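Local atomic coordinates of uncharacterized protein (Sulfolobus solfataricus, PDB entry 4WWM), a protein that is an archaeal ubiquitin-related modifier (Urm1) that is probably conjugated to other proteins and linked to the proteasome pathway. Residues A[25-28]-A[29-33]; A[36-40]-A[41-45]. All coordinates share one frame; numbering follows the deposited sequence.

Contact 1: A[25-28]-A[29-33]; sequences ELLR and VLVKI
L26 sets its CG anti to the backbone N (chi1 177°), and L30, one turn later, sets its own anti to the carbonyl carbon (chi1 -58°). That first torsion of L30 places CG beside its own backbone N, 3.3 Å from L26 O. L26 CD1 then meets L30 CG at 4.2 Å, the two side chains lying askew to each other. This is an i to i+4 contact on helix 26-33, the helix that packs on the mixed sheet of the ubiquitin-like beta-grasp fold. The buried side of the helix carries L26, V29 and L30. V29 rests on I74 and L30 on I76, both in strand 73-78, while L26 packs on W60. A second apolar pair, L27 and V31, lies on a more open side, where L27 CD1 is 4.2 Å from V31 CG2. The backbone ties the same turns together. L30 N gives its hydrogen to L26 O at 3.0 Å, with an N-H...O angle of 162°. K32 N likewise donates to R28 O. D23 meets the ends of both R28 and K32: it forms a salt bridge with K32 and a weak, long ion pair with R28. E25 stands at the N-cap position, and its carbonyl opens the helical series. V29 N bonds to E25 O at 3.0 Å, and V29 CG2 lies 3.5 Å from that same oxygen.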
# COMPACT_ATOMS: atom_id res chain seq x y z
N GLU A 25 -2.85 -10.13 -3.56
CA GLU A 25 -2.87 -9.27 -4.73
C GLU A 25 -2.73 -7.82 -4.29
O GLU A 25 -3.56 -7.32 -3.53
CB GLU A 25 -4.16 -9.47 -5.54
CG GLU A 25 -4.30 -8.56 -6.75
CD GLU A 25 -5.65 -8.70 -7.43
OE1 GLU A 25 -6.01 -7.80 -8.21
OE2 GLU A 25 -6.34 -9.71 -7.18
N LEU A 26 -1.69 -7.14 -4.78
CA LEU A 26 -1.35 -5.80 -4.29
C LEU A 26 -2.53 -4.84 -4.38
O LEU A 26 -2.80 -4.11 -3.43
CB LEU A 26 -0.16 -5.23 -5.07
CG LEU A 26 0.22 -3.79 -4.68
CD1 LEU A 26 0.56 -3.70 -3.20
CD2 LEU A 26 1.37 -3.29 -5.54
N LEU A 27 -3.21 -4.83 -5.52
CA LEU A 27 -4.35 -3.93 -5.70
C LEU A 27 -5.39 -4.15 -4.61
O LEU A 27 -5.93 -3.20 -4.06
CB LEU A 27 -4.99 -4.12 -7.08
CG LEU A 27 -6.25 -3.29 -7.32
CD1 LEU A 27 -5.94 -1.81 -7.23
CD2 LEU A 27 -6.86 -3.62 -8.67
N ARG A 28 -5.65 -5.42 -4.30
CA ARG A 28 -6.64 -5.76 -3.29
C ARG A 28 -6.18 -5.35 -1.90
O ARG A 28 -6.99 -4.95 -1.06
CB ARG A 28 -6.95 -7.26 -3.33
CG ARG A 28 -7.56 -7.73 -4.64
CD ARG A 28 -8.90 -8.41 -4.42
NE ARG A 28 -8.79 -9.57 -3.55
CZ ARG A 28 -9.81 -10.17 -2.95
NH1 ARG A 28 -11.05 -9.71 -3.12
NH2 ARG A 28 -9.60 -11.23 -2.18
N VAL A 29 -4.87 -5.45 -1.65
CA VAL A 29 -4.30 -4.94 -0.41
C VAL A 29 -4.64 -3.46 -0.28
O VAL A 29 -5.18 -3.03 0.74
CB VAL A 29 -2.76 -5.14 -0.35
CG1 VAL A 29 -2.14 -4.42 0.85
CG2 VAL A 29 -2.42 -6.62 -0.31
N LEU A 30 -4.36 -2.70 -1.33
CA LEU A 30 -4.56 -1.26 -1.30
C LEU A 30 -6.03 -0.90 -1.16
O LEU A 30 -6.38 0.05 -0.47
CB LEU A 30 -3.97 -0.61 -2.55
CG LEU A 30 -2.47 -0.86 -2.78
CD1 LEU A 30 -2.01 -0.24 -4.09
CD2 LEU A 30 -1.64 -0.33 -1.62
N VAL A 31 -6.90 -1.66 -1.82
CA VAL A 31 -8.33 -1.40 -1.75
C VAL A 31 -8.85 -1.66 -0.34
O VAL A 31 -9.71 -0.93 0.16
CB VAL A 31 -9.12 -2.25 -2.77
CG1 VAL A 31 -10.62 -2.22 -2.48
CG2 VAL A 31 -8.86 -1.76 -4.18
N LYS A 32 -8.33 -2.70 0.31
CA LYS A 32 -8.75 -3.02 1.68
C LYS A 32 -8.30 -1.94 2.65
O LYS A 32 -9.03 -1.58 3.58
CB LYS A 32 -8.20 -4.38 2.11
CG LYS A 32 -8.54 -4.73 3.57
CD LYS A 32 -8.20 -6.17 3.91
CE LYS A 32 -9.14 -7.16 3.23
NZ LYS A 32 -8.80 -8.57 3.55
N ILE A 33 -7.09 -1.43 2.44
CA ILE A 33 -6.55 -0.35 3.26
C ILE A 33 -7.31 0.95 3.01
O ILE A 33 -7.67 1.67 3.95
CB ILE A 33 -5.04 -0.15 2.98
CG1 ILE A 33 -4.24 -1.38 3.40
CG2 ILE A 33 -4.50 1.09 3.68
CD1 ILE A 33 -4.30 -1.72 4.88

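Contact 2: A[36-40]-A[41-45]; sequences KKHLI and LNESN
I40 and L41 are neighbours whose side chains approach at a slant, with I40 CG1 4.2 Å from L41 CG. I40 CG1 sits between its own backbone N and carbonyl carbon (chi1 60°), which also brings it within 3.4 Å of L41 N. L41 CD2 lies 3.6 Å from I40 O. Both side chains are buried. I40 packs on L10 and F14 of helix 10-14, and L41 fits against L30 and V31 of helix 26-33 and against L47. An alanine in place of L41 would lack CG and both methyls, and would probably leave a gap against L30 and V31 and take away the contact with I40 CG1. H38 lies on the exposed side and meets the chain differently. The oxygen of L41 lies at the edge of its ring, near the ring plane, and H38 ND1 is 4.2 Å from L41 O. E43 has two modelled conformers, so its approach to the ring is doubtful. In one of them the carboxylate comes obliquely, with the two planes 37° apart and H38 CE1 3.6 Å from E43 OE1. The backbone is held from outside the segments: the carboxylate of D34 accepts bonds from the N atoms of L39, I40 and L41, and K48 NZ bonds to H38 O. Further on, N45 N bonds to N42 O at 2.9 Å. That bond closes a type I beta turn from N42 to N45, in the irregular connection between the helix and strand 51-55 of this ubiquitin-like beta-grasp fold.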
# COMPACT_ATOMS: atom_id res chain seq x y z
N LYS A 36 -12.84 2.94 2.51
CA LYS A 36 -13.85 3.99 2.65
C LYS A 36 -13.23 5.38 2.74
O LYS A 36 -13.93 6.36 3.01
CB LYS A 36 -14.71 3.73 3.89
CG LYS A 36 -15.54 2.45 3.79
CD LYS A 36 -16.45 2.27 4.99
CE LYS A 36 -17.33 1.03 4.82
NZ LYS A 36 -18.22 0.80 5.99
N LYS A 37 -11.93 5.47 2.48
CA LYS A 37 -11.20 6.71 2.69
C LYS A 37 -10.80 7.38 1.37
O LYS A 37 -10.90 8.59 1.23
CB LYS A 37 -9.96 6.45 3.54
CG LYS A 37 -10.27 5.93 4.95
CD LYS A 37 -9.01 5.50 5.66
CE LYS A 37 -9.23 5.28 7.15
NZ LYS A 37 -10.17 4.16 7.42
N HIS A 38 -10.34 6.57 0.42
CA HIS A 38 -9.87 7.07 -0.87
C HIS A 38 -8.74 8.08 -0.69
O HIS A 38 -8.75 9.15 -1.29
CB HIS A 38 -11.02 7.70 -1.67
CG HIS A 38 -12.12 6.74 -2.00
ND1 HIS A 38 -12.11 5.99 -3.16
CD2 HIS A 38 -13.25 6.41 -1.34
CE1 HIS A 38 -13.20 5.24 -3.19
NE2 HIS A 38 -13.90 5.47 -2.10
N LEU A 39 -7.78 7.73 0.16
CA LEU A 39 -6.64 8.59 0.43
C LEU A 39 -5.48 8.32 -0.53
O LEU A 39 -4.78 9.26 -0.92
CB LEU A 39 -6.18 8.40 1.88
CG LEU A 39 -7.11 8.98 2.95
CD1 LEU A 39 -6.71 8.48 4.33
CD2 LEU A 39 -7.08 10.50 2.92
N ILE A 40 -5.27 7.06 -0.90
CA ILE A 40 -4.13 6.70 -1.74
C ILE A 40 -4.54 6.20 -3.12
O ILE A 40 -3.71 6.11 -4.02
CB ILE A 40 -3.25 5.63 -1.05
CG1 ILE A 40 -4.06 4.36 -0.78
CG2 ILE A 40 -2.68 6.19 0.24
CD1 ILE A 40 -3.23 3.22 -0.20
N LEU A 41 -5.82 5.89 -3.30
CA LEU A 41 -6.34 5.47 -4.60
C LEU A 41 -7.36 6.47 -5.15
O LEU A 41 -8.23 6.96 -4.42
CB LEU A 41 -7.00 4.09 -4.51
CG LEU A 41 -6.14 2.91 -4.07
CD1 LEU A 41 -6.97 1.64 -4.14
CD2 LEU A 41 -4.88 2.78 -4.91
N ASN A 42 -7.24 6.78 -6.44
CA ASN A 42 -8.27 7.52 -7.15
C ASN A 42 -9.52 6.66 -7.25
O ASN A 42 -9.51 5.49 -6.85
CB ASN A 42 -7.80 7.92 -8.55
CG ASN A 42 -6.72 8.99 -8.53
OD1 ASN A 42 -6.96 10.12 -8.09
ND2 ASN A 42 -5.54 8.66 -9.03
N GLU A 43 -10.60 7.21 -7.78
CA GLU A 43 -11.84 6.46 -7.93
C GLU A 43 -11.65 5.29 -8.89
O GLU A 43 -12.37 4.30 -8.83
CB GLU A 43 -12.97 7.38 -8.43
CG GLU A 43 -14.31 6.68 -8.59
CD GLU A 43 -14.77 6.00 -7.31
OE1 GLU A 43 -14.60 6.60 -6.23
OE2 GLU A 43 -15.29 4.87 -7.39
N SER A 44 -10.67 5.42 -9.78
CA SER A 44 -10.35 4.36 -10.74
C SER A 44 -9.39 3.33 -10.15
O SER A 44 -8.82 2.52 -10.88
CB SER A 44 -9.75 4.97 -12.01
OG SER A 44 -8.51 5.60 -11.73
N ASN A 45 -9.20 3.39 -8.83
CA ASN A 45 -8.29 2.49 -8.11
C ASN A 45 -6.82 2.63 -8.54
O ASN A 45 -5.97 1.85 -8.12
CB ASN A 45 -8.73 1.03 -8.25
CG ASN A 45 -10.02 0.73 -7.50
OD1 ASN A 45 -10.44 1.50 -6.64
ND2 ASN A 45 -10.63 -0.40 -7.82

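Contact 1 comes first along the chain, after strand 18-20, and spans the turns of helix 26-33. Contact 2 follows in the loop between that helix and strand 51-55. The two are in series and neither nests in the other. Each is local: contact 1 joins successive helical turns, and contact 2 runs up to and into the beta turn of N42 to N45. Their centres are about 11 Å apart, yet they touch. V31 CG2 packs on L41 CD1 at 3.9 Å, L30 CD2 lies near I40 CD1, and L27 CD1 lies by the backbone oxygen of N45. The loop is thereby laid against the helix, which itself packs on the sheet.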